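Local coordinates for protein integral membrane indolylacetylinositol arabinosyltransferase EmbB (Mycolicibacterium smegmatis MC2 155, PDB 7BVC) that probably transfers arabinosyl units in the polymerization of arabinose into the arabinan of cell-wall arabinogalactan, as a multi-pass membrane glycosyltransferase, at residues B[346-358]-B[396-410]. Sequence-based numbering, arbitrary orientation.
With PNS (4'-phosphopantetheine), chain G.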
ATOM      1  N   ILE B 346     -19.265 -28.177 -15.645  1.00 43.59           N
ATOM      2  CA  ILE B 346     -19.119 -27.949 -17.079  1.00 43.59           C
ATOM      3  C   ILE B 346     -17.661 -27.691 -17.442  1.00 43.59           C
ATOM      4  O   ILE B 346     -17.157 -28.208 -18.447  1.00 43.59           O
ATOM      5  CB  ILE B 346     -20.029 -26.794 -17.534  1.00 43.59           C
ATOM      6  CG1 ILE B 346     -21.488 -27.246 -17.561  1.00 43.59           C
ATOM      7  CG2 ILE B 346     -19.610 -26.288 -18.902  1.00 43.59           C
ATOM      8  CD1 ILE B 346     -22.451 -26.158 -17.965  1.00 43.59           C
ATOM      9  N   CYS B 347     -16.961 -26.883 -16.639  1.00 43.97           N
ATOM     10  CA  CYS B 347     -15.550 -26.629 -16.913  1.00 43.97           C
ATOM     11  C   CYS B 347     -14.723 -27.901 -16.805  1.00 43.97           C
ATOM     12  O   CYS B 347     -13.818 -28.117 -17.612  1.00 43.97           O
ATOM     13  CB  CYS B 347     -14.988 -25.553 -15.984  1.00 43.97           C
ATOM     14  SG  CYS B 347     -15.870 -23.985 -15.997  1.00 43.97           S
ATOM     15  N   TRP B 348     -15.014 -28.759 -15.822  1.00 40.48           N
ATOM     16  CA  TRP B 348     -14.265 -30.011 -15.751  1.00 40.48           C
ATOM     17  C   TRP B 348     -14.541 -30.886 -16.967  1.00 40.48           C
ATOM     18  O   TRP B 348     -13.610 -31.444 -17.558  1.00 40.48           O
ATOM     19  CB  TRP B 348     -14.585 -30.779 -14.470  1.00 40.48           C
ATOM     20  CG  TRP B 348     -13.966 -32.153 -14.466  1.00 40.48           C
ATOM     21  CD1 TRP B 348     -14.613 -33.342 -14.300  1.00 40.48           C
ATOM     22  CD2 TRP B 348     -12.580 -32.476 -14.656  1.00 40.48           C
ATOM     23  NE1 TRP B 348     -13.719 -34.382 -14.367  1.00 40.48           N
ATOM     24  CE2 TRP B 348     -12.464 -33.876 -14.584  1.00 40.48           C
ATOM     25  CE3 TRP B 348     -11.427 -31.716 -14.873  1.00 40.48           C
ATOM     26  CZ2 TRP B 348     -11.245 -34.530 -14.725  1.00 40.48           C
ATOM     27  CZ3 TRP B 348     -10.218 -32.369 -15.012  1.00 40.48           C
ATOM     28  CH2 TRP B 348     -10.136 -33.760 -14.936  1.00 40.48           C
ATOM     29  N   LEU B 349     -15.812 -31.011 -17.359  1.00 41.64           N
ATOM     30  CA  LEU B 349     -16.154 -31.798 -18.541  1.00 41.64           C
ATOM     31  C   LEU B 349     -15.397 -31.307 -19.769  1.00 41.64           C
ATOM     32  O   LEU B 349     -14.752 -32.094 -20.477  1.00 41.64           O
ATOM     33  CB  LEU B 349     -17.661 -31.741 -18.785  1.00 41.64           C
ATOM     34  CG  LEU B 349     -18.188 -32.443 -20.036  1.00 41.64           C
ATOM     35  CD1 LEU B 349     -18.097 -33.950 -19.887  1.00 41.64           C
ATOM     36  CD2 LEU B 349     -19.614 -32.012 -20.325  1.00 41.64           C
ATOM     37  N   LEU B 350     -15.462 -30.001 -20.034  1.00 40.43           N
ATOM     38  CA  LEU B 350     -14.814 -29.450 -21.218  1.00 40.43           C
ATOM     39  C   LEU B 350     -13.301 -29.605 -21.138  1.00 40.43           C
ATOM     40  O   LEU B 350     -12.668 -30.081 -22.084  1.00 40.43           O
ATOM     41  CB  LEU B 350     -15.199 -27.982 -21.395  1.00 40.43           C
ATOM     42  CG  LEU B 350     -16.649 -27.717 -21.798  1.00 40.43           C
ATOM     43  CD1 LEU B 350     -16.872 -26.243 -22.070  1.00 40.43           C
ATOM     44  CD2 LEU B 350     -17.025 -28.549 -23.008  1.00 40.43           C
ATOM     45  N   LEU B 351     -12.705 -29.230 -20.004  1.00 41.63           N
ATOM     46  CA  LEU B 351     -11.256 -29.299 -19.865  1.00 41.63           C
ATOM     47  C   LEU B 351     -10.744 -30.723 -20.022  1.00 41.63           C
ATOM     48  O   LEU B 351      -9.640 -30.938 -20.532  1.00 41.63           O
ATOM     49  CB  LEU B 351     -10.846 -28.729 -18.508  1.00 41.63           C
ATOM     50  CG  LEU B 351      -9.352 -28.595 -18.235  1.00 41.63           C
ATOM     51  CD1 LEU B 351      -8.776 -27.491 -19.089  1.00 41.63           C
ATOM     52  CD2 LEU B 351      -9.105 -28.322 -16.767  1.00 41.63           C
ATOM     53  N   SER B 352     -11.527 -31.711 -19.596  1.00 41.43           N
ATOM     54  CA  SER B 352     -11.058 -33.087 -19.660  1.00 41.43           C
ATOM     55  C   SER B 352     -11.323 -33.751 -21.000  1.00 41.43           C
ATOM     56  O   SER B 352     -10.567 -34.649 -21.388  1.00 41.43           O
ATOM     57  CB  SER B 352     -11.704 -33.917 -18.549  1.00 41.43           C
ATOM     58  OG  SER B 352     -13.087 -34.103 -18.787  1.00 41.43           O
ATOM     59  N   ARG B 353     -12.366 -33.349 -21.730  1.00 45.46           N
ATOM     60  CA  ARG B 353     -12.728 -34.074 -22.939  1.00 45.46           C
ATOM     61  C   ARG B 353     -12.700 -33.252 -24.220  1.00 45.46           C
ATOM     62  O   ARG B 353     -13.078 -33.777 -25.273  1.00 45.46           O
ATOM     63  CB  ARG B 353     -14.115 -34.707 -22.770  1.00 45.46           C
ATOM     64  CG  ARG B 353     -14.075 -36.016 -22.010  1.00 45.46           C
ATOM     65  CD  ARG B 353     -15.318 -36.221 -21.170  1.00 45.46           C
ATOM     66  NE  ARG B 353     -15.201 -37.406 -20.328  1.00 45.46           N
ATOM     67  CZ  ARG B 353     -14.605 -37.419 -19.141  1.00 45.46           C
ATOM     68  NH1 ARG B 353     -14.073 -36.308 -18.654  1.00 45.46           N
ATOM     69  NH2 ARG B 353     -14.541 -38.542 -18.441  1.00 45.46           N
ATOM     70  N   GLU B 354     -12.273 -31.997 -24.179  1.00 46.96           N
ATOM     71  CA  GLU B 354     -12.158 -31.219 -25.406  1.00 46.96           C
ATOM     72  C   GLU B 354     -10.814 -30.527 -25.548  1.00 46.96           C
ATOM     73  O   GLU B 354     -10.310 -30.401 -26.665  1.00 46.96           O
ATOM     74  CB  GLU B 354     -13.284 -30.175 -25.476  1.00 46.96           C
ATOM     75  CG  GLU B 354     -14.681 -30.763 -25.557  1.00 46.96           C
ATOM     76  CD  GLU B 354     -14.927 -31.501 -26.858  1.00 46.96           C
ATOM     77  OE1 GLU B 354     -14.418 -31.049 -27.903  1.00 46.96           O
ATOM     78  OE2 GLU B 354     -15.627 -32.532 -26.835  1.00 46.96           O
ATOM     79  N   VAL B 355     -10.222 -30.070 -24.448  1.00 44.30           N
ATOM     80  CA  VAL B 355      -9.006 -29.267 -24.517  1.00 44.30           C
ATOM     81  C   VAL B 355      -7.756 -30.133 -24.434  1.00 44.30           C
ATOM     82  O   VAL B 355      -6.771 -29.877 -25.130  1.00 44.30           O
ATOM     83  CB  VAL B 355      -9.026 -28.198 -23.406  1.00 44.30           C
ATOM     84  CG1 VAL B 355      -7.737 -27.400 -23.407  1.00 44.30           C
ATOM     85  CG2 VAL B 355     -10.222 -27.279 -23.581  1.00 44.30           C
ATOM     86  N   LEU B 356      -7.769 -31.171 -23.604  1.00 43.91           N
ATOM     87  CA  LEU B 356      -6.593 -32.018 -23.454  1.00 43.91           C
ATOM     88  C   LEU B 356      -6.403 -32.950 -24.650  1.00 43.91           C
ATOM     89  O   LEU B 356      -5.269 -33.100 -25.120  1.00 43.91           O
ATOM     90  CB  LEU B 356      -6.664 -32.822 -22.154  1.00 43.91           C
ATOM     91  CG  LEU B 356      -6.555 -32.026 -20.852  1.00 43.91           C
ATOM     92  CD1 LEU B 356      -6.279 -32.957 -19.688  1.00 43.91           C
ATOM     93  CD2 LEU B 356      -5.482 -30.961 -20.953  1.00 43.91           C
ATOM     94  N   PRO B 357      -7.452 -33.602 -25.174  1.00 44.60           N
ATOM     95  CA  PRO B 357      -7.259 -34.391 -26.400  1.00 44.60           C
ATOM     96  C   PRO B 357      -6.907 -33.554 -27.615  1.00 44.60           C
ATOM     97  O   PRO B 357      -6.419 -34.109 -28.606  1.00 44.60           O
ATOM     98  CB  PRO B 357      -8.610 -35.094 -26.583  1.00 44.60           C
ATOM     99  CG  PRO B 357      -9.194 -35.129 -25.231  1.00 44.60           C
ATOM    100  CD  PRO B 357      -8.791 -33.836 -24.606  1.00 44.60           C
ATOM    101  N   ARG B 358      -7.138 -32.241 -27.577  1.00 47.86           N
ATOM    102  CA  ARG B 358      -6.805 -31.387 -28.708  1.00 47.86           C
ATOM    103  C   ARG B 358      -5.320 -31.053 -28.755  1.00 47.86           C
ATOM    104  O   ARG B 358      -4.787 -30.769 -29.833  1.00 47.86           O
ATOM    105  CB  ARG B 358      -7.636 -30.104 -28.650  1.00 47.86           C
ATOM    106  CG  ARG B 358      -7.500 -29.204 -29.863  1.00 47.86           C
ATOM    107  CD  ARG B 358      -8.251 -29.763 -31.054  1.00 47.86           C
ATOM    108  NE  ARG B 358      -8.296 -28.816 -32.161  1.00 47.86           N
ATOM    109  CZ  ARG B 358      -7.613 -28.955 -33.293  1.00 47.86           C
ATOM    110  NH1 ARG B 358      -6.828 -30.007 -33.469  1.00 47.86           N
ATOM    111  NH2 ARG B 358      -7.717 -28.043 -34.247  1.00 47.86           N
ATOM    112  N   THR B 396     -16.054 -20.054 -17.450  1.00 46.78           N
ATOM    113  CA  THR B 396     -16.746 -21.035 -18.276  1.00 46.78           C
ATOM    114  C   THR B 396     -17.083 -20.472 -19.650  1.00 46.78           C
ATOM    115  O   THR B 396     -16.990 -21.189 -20.650  1.00 46.78           O
ATOM    116  CB  THR B 396     -18.016 -21.509 -17.570  1.00 46.78           C
ATOM    117  OG1 THR B 396     -17.671 -22.083 -16.306  1.00 46.78           O
ATOM    118  CG2 THR B 396     -18.734 -22.555 -18.406  1.00 46.78           C
ATOM    119  N   GLY B 397     -17.449 -19.192 -19.726  1.00 46.68           N
ATOM    120  CA  GLY B 397     -17.710 -18.589 -21.024  1.00 46.68           C
ATOM    121  C   GLY B 397     -16.463 -18.507 -21.882  1.00 46.68           C
ATOM    122  O   GLY B 397     -16.492 -18.814 -23.080  1.00 46.68           O
ATOM    123  N   ALA B 398     -15.344 -18.097 -21.279  1.00 45.42           N
ATOM    124  CA  ALA B 398     -14.083 -18.040 -22.006  1.00 45.42           C
ATOM    125  C   ALA B 398     -13.587 -19.419 -22.410  1.00 45.42           C
ATOM    126  O   ALA B 398     -12.841 -19.534 -23.386  1.00 45.42           O
ATOM    127  CB  ALA B 398     -13.023 -17.332 -21.164  1.00 45.42           C
ATOM    128  N   LEU B 399     -13.978 -20.467 -21.682  1.00 44.06           N
ATOM    129  CA  LEU B 399     -13.617 -21.819 -22.097  1.00 44.06           C
ATOM    130  C   LEU B 399     -14.509 -22.313 -23.230  1.00 44.06           C
ATOM    131  O   LEU B 399     -14.028 -22.968 -24.164  1.00 44.06           O
ATOM    132  CB  LEU B 399     -13.692 -22.770 -20.904  1.00 44.06           C
ATOM    133  CG  LEU B 399     -13.046 -24.144 -21.079  1.00 44.06           C
ATOM    134  CD1 LEU B 399     -11.537 -24.017 -21.165  1.00 44.06           C
ATOM    135  CD2 LEU B 399     -13.442 -25.061 -19.938  1.00 44.06           C
ATOM    136  N   ILE B 400     -15.808 -22.008 -23.166  1.00 43.63           N
ATOM    137  CA  ILE B 400     -16.722 -22.402 -24.235  1.00 43.63           C
ATOM    138  C   ILE B 400     -16.348 -21.713 -25.539  1.00 43.63           C
ATOM    139  O   ILE B 400     -16.437 -22.308 -26.620  1.00 43.63           O
ATOM    140  CB  ILE B 400     -18.179 -22.106 -23.834  1.00 43.63           C
ATOM    141  CG1 ILE B 400     -18.602 -22.978 -22.654  1.00 43.63           C
ATOM    142  CG2 ILE B 400     -19.116 -22.340 -25.002  1.00 43.63           C
ATOM    143  CD1 ILE B 400     -19.981 -22.659 -22.132  1.00 43.63           C
ATOM    144  N   THR B 401     -15.917 -20.451 -25.463  1.00 44.82           N
ATOM    145  CA  THR B 401     -15.498 -19.742 -26.670  1.00 44.82           C
ATOM    146  C   THR B 401     -14.307 -20.431 -27.328  1.00 44.82           C
ATOM    147  O   THR B 401     -14.291 -20.645 -28.547  1.00 44.82           O
ATOM    148  CB  THR B 401     -15.162 -18.290 -26.333  1.00 44.82           C
ATOM    149  OG1 THR B 401     -16.317 -17.648 -25.783  1.00 44.82           O
ATOM    150  CG2 THR B 401     -14.725 -17.545 -27.579  1.00 44.82           C
ATOM    151  N   TYR B 402     -13.298 -20.783 -26.530  1.00 45.29           N
ATOM    152  CA  TYR B 402     -12.135 -21.493 -27.056  1.00 45.29           C
ATOM    153  C   TYR B 402     -12.532 -22.833 -27.662  1.00 45.29           C
ATOM    154  O   TYR B 402     -12.052 -23.202 -28.741  1.00 45.29           O
ATOM    155  CB  TYR B 402     -11.102 -21.681 -25.944  1.00 45.29           C
ATOM    156  CG  TYR B 402      -9.942 -22.584 -26.296  1.00 45.29           C
ATOM    157  CD1 TYR B 402      -8.853 -22.104 -27.008  1.00 45.29           C
ATOM    158  CD2 TYR B 402      -9.923 -23.911 -25.895  1.00 45.29           C
ATOM    159  CE1 TYR B 402      -7.788 -22.922 -27.323  1.00 45.29           C
ATOM    160  CE2 TYR B 402      -8.862 -24.737 -26.206  1.00 45.29           C
ATOM    161  CZ  TYR B 402      -7.797 -24.237 -26.920  1.00 45.29           C
ATOM    162  OH  TYR B 402      -6.738 -25.055 -27.232  1.00 45.29           O
ATOM    163  N   VAL B 403     -13.407 -23.578 -26.981  1.00 43.72           N
ATOM    164  CA  VAL B 403     -13.827 -24.881 -27.493  1.00 43.72           C
ATOM    165  C   VAL B 403     -14.550 -24.728 -28.825  1.00 43.72           C
ATOM    166  O   VAL B 403     -14.317 -25.495 -29.768  1.00 43.72           O
ATOM    167  CB  VAL B 403     -14.699 -25.605 -26.450  1.00 43.72           C
ATOM    168  CG1 VAL B 403     -15.353 -26.828 -27.060  1.00 43.72           C
ATOM    169  CG2 VAL B 403     -13.861 -25.998 -25.249  1.00 43.72           C
ATOM    170  N   LEU B 404     -15.420 -23.721 -28.936  1.00 45.00           N
ATOM    171  CA  LEU B 404     -16.169 -23.525 -30.172  1.00 45.00           C
ATOM    172  C   LEU B 404     -15.256 -23.090 -31.311  1.00 45.00           C
ATOM    173  O   LEU B 404     -15.431 -23.526 -32.455  1.00 45.00           O
ATOM    174  CB  LEU B 404     -17.282 -22.501 -29.953  1.00 45.00           C
ATOM    175  CG  LEU B 404     -18.504 -22.997 -29.181  1.00 45.00           C
ATOM    176  CD1 LEU B 404     -19.486 -21.865 -28.958  1.00 45.00           C
ATOM    177  CD2 LEU B 404     -19.166 -24.143 -29.919  1.00 45.00           C
ATOM    178  N   ILE B 405     -14.271 -22.240 -31.021  1.00 47.27           N
ATOM    179  CA  ILE B 405     -13.347 -21.814 -32.068  1.00 47.27           C
ATOM    180  C   ILE B 405     -12.486 -22.984 -32.532  1.00 47.27           C
ATOM    181  O   ILE B 405     -12.216 -23.137 -33.730  1.00 47.27           O
ATOM    182  CB  ILE B 405     -12.497 -20.629 -31.579  1.00 47.27           C
ATOM    183  CG1 ILE B 405     -13.258 -19.325 -31.802  1.00 47.27           C
ATOM    184  CG2 ILE B 405     -11.154 -20.590 -32.284  1.00 47.27           C
ATOM    185  CD1 ILE B 405     -12.522 -18.113 -31.332  1.00 47.27           C
ATOM    186  N   GLU B 406     -12.055 -23.838 -31.603  1.00 49.05           N
ATOM    187  CA  GLU B 406     -11.306 -25.022 -32.007  1.00 49.05           C
ATOM    188  C   GLU B 406     -12.167 -25.976 -32.826  1.00 49.05           C
ATOM    189  O   GLU B 406     -11.668 -26.600 -33.767  1.00 49.05           O
ATOM    190  CB  GLU B 406     -10.737 -25.732 -30.782  1.00 49.05           C
ATOM    191  CG  GLU B 406      -9.659 -24.942 -30.061  1.00 49.05           C
ATOM    192  CD  GLU B 406      -8.337 -24.947 -30.802  1.00 49.05           C
ATOM    193  OE1 GLU B 406      -8.148 -25.812 -31.681  1.00 49.05           O
ATOM    194  OE2 GLU B 406      -7.484 -24.084 -30.501  1.00 49.05           O
ATOM    195  N   ARG B 407     -13.457 -26.092 -32.496  1.00 49.79           N
ATOM    196  CA  ARG B 407     -14.348 -26.918 -33.307  1.00 49.79           C
ATOM    197  C   ARG B 407     -14.513 -26.341 -34.707  1.00 49.79           C
ATOM    198  O   ARG B 407     -14.590 -27.091 -35.690  1.00 49.79           O
ATOM    199  CB  ARG B 407     -15.707 -27.051 -32.623  1.00 49.79           C
ATOM    200  CG  ARG B 407     -15.739 -28.051 -31.486  1.00 49.79           C
ATOM    201  CD  ARG B 407     -15.508 -29.466 -31.982  1.00 49.79           C
ATOM    202  NE  ARG B 407     -15.782 -30.447 -30.938  1.00 49.79           N
ATOM    203  CZ  ARG B 407     -16.788 -31.313 -30.975  1.00 49.79           C
ATOM    204  NH1 ARG B 407     -17.615 -31.325 -32.008  1.00 49.79           N
ATOM    205  NH2 ARG B 407     -16.964 -32.170 -29.980  1.00 49.79           N
ATOM    206  N   ALA B 408     -14.580 -25.014 -34.815  1.00 49.71           N
ATOM    207  CA  ALA B 408     -14.663 -24.379 -36.127  1.00 49.71           C
ATOM    208  C   ALA B 408     -13.402 -24.631 -36.938  1.00 49.71           C
ATOM    209  O   ALA B 408     -13.471 -24.893 -38.145  1.00 49.71           O
ATOM    210  CB  ALA B 408     -14.905 -22.878 -35.974  1.00 49.71           C
ATOM    211  N   VAL B 409     -12.237 -24.550 -36.293  1.00 51.09           N
ATOM    212  CA  VAL B 409     -10.981 -24.820 -36.990  1.00 51.09           C
ATOM    213  C   VAL B 409     -10.920 -26.278 -37.431  1.00 51.09           C
ATOM    214  O   VAL B 409     -10.455 -26.591 -38.534  1.00 51.09           O
ATOM    215  CB  VAL B 409      -9.784 -24.446 -36.095  1.00 51.09           C
ATOM    216  CG1 VAL B 409      -8.489 -24.957 -36.696  1.00 51.09           C
ATOM    217  CG2 VAL B 409      -9.724 -22.944 -35.892  1.00 51.09           C
ATOM    218  N   THR B 410     -11.397 -27.191 -36.583  1.00 52.03           N
ATOM    219  CA  THR B 410     -11.341 -28.614 -36.901  1.00 52.03           C
ATOM    220  C   THR B 410     -12.262 -28.955 -38.069  1.00 52.03           C
ATOM    221  O   THR B 410     -11.814 -29.465 -39.100  1.00 52.03           O
ATOM    222  CB  THR B 410     -11.710 -29.439 -35.668  1.00 52.03           C
ATOM    223  OG1 THR B 410     -10.653 -29.362 -34.706  1.00 52.03           O
ATOM    224  CG2 THR B 410     -11.940 -30.892 -36.047  1.00 52.03           C
TER
HETATM  225  O23 PNS G1201     -16.501 -41.178 -34.727  1.00 66.14           O
HETATM  226  P24 PNS G1201     -16.968 -40.357 -33.552  1.00 66.14           P
HETATM  227  O25 PNS G1201     -18.347 -40.803 -33.144  1.00 66.14           O
HETATM  228  O26 PNS G1201     -16.007 -40.539 -32.407  1.00 66.14           O
HETATM  229  O27 PNS G1201     -16.992 -38.767 -33.977  1.00 66.14           O
HETATM  230  C28 PNS G1201     -17.173 -38.444 -35.325  1.00 66.14           C
HETATM  231  C29 PNS G1201     -18.186 -37.309 -35.429  1.00 66.14           C
HETATM  232  C30 PNS G1201     -17.486 -35.972 -35.205  1.00 66.14           C
HETATM  233  C31 PNS G1201     -18.795 -37.340 -36.828  1.00 66.14           C
HETATM  234  C32 PNS G1201     -19.261 -37.509 -34.359  1.00 66.14           C
HETATM  235  O33 PNS G1201     -18.637 -37.709 -33.125  1.00 66.14           O
HETATM  236  C34 PNS G1201     -20.166 -36.287 -34.218  1.00 66.14           C
HETATM  237  O35 PNS G1201     -20.940 -35.994 -35.065  1.00 66.14           O
HETATM  238  N36 PNS G1201     -20.092 -35.487 -33.014  1.00 66.14           N
HETATM  239  C37 PNS G1201     -20.953 -34.332 -32.876  1.00 66.14           C
HETATM  240  C38 PNS G1201     -21.332 -34.153 -31.411  1.00 66.14           C
HETATM  241  C39 PNS G1201     -20.544 -33.121 -30.617  1.00 66.14           C
HETATM  242  O40 PNS G1201     -19.540 -32.678 -31.062  1.00 66.14           O
HETATM  243  N41 PNS G1201     -21.016 -32.685 -29.317  1.00 66.14           N
HETATM  244  C42 PNS G1201     -22.244 -33.227 -28.767  1.00 66.14           C
HETATM  245  C43 PNS G1201     -22.845 -32.210 -27.804  1.00 66.14           C
HETATM  246  S44 PNS G1201     -21.498 -31.297 -27.001  1.00 66.14           S
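The Glu354 carboxylate lies at the edge of the Arg407 guanidinium, joining two helices beside the bound 4'-phosphopantetheine. From CB, which lies 4.2 Å from Val403 CG2, the Glu354 chain starts with CG beside the backbone N and bends at chi2, presenting CD in the plane of the Arg407 guanidinium. There OE1 accepts a weak bond from Arg407 NE at 3.4 Å, and OE2 another weak one from NH2, within a salt bridge whose two planes are 39° apart. Trp259 NE1 also donates to OE2 and Arg258 pairs with OE1, so the carboxylate probably helps orient Arg407. Arg407 NH1 donates a hydrogen bond to O40 of 4'-phosphopantetheine, its modelled length not to be over-read at this resolution, with NH2 adding a weak bond to the same oxygen.

In a second salt bridge the charges are exchanged between the segments: Arg358 NE lies 3.0 Å from Glu406 OE1, a weak bond by its 126° N-H...O angle, and the two planes are steeply turned. Glu406 OE2 turns to Arg559, while Thr410 OG1 lies over one face of the Arg358 guanidinium.

Leu399 is a knob among Cys347, Leu350, Leu351 and Val355, its CD2 lying 3.7 Å from Leu350 CB. Next to Glu354, Val355 CG2 abuts the Tyr402 ring edge, 3.9 Å from CE2.

The segment axes come within 10.2 Å at 31°, roughly parallel, in the GT-C-type membrane region; helix 586-599 packs against Leu351, Val355 and Leu399, helix 367-381 against Cys347 and Trp348, and helix 415-428 against Thr401, Leu404 and Ala408.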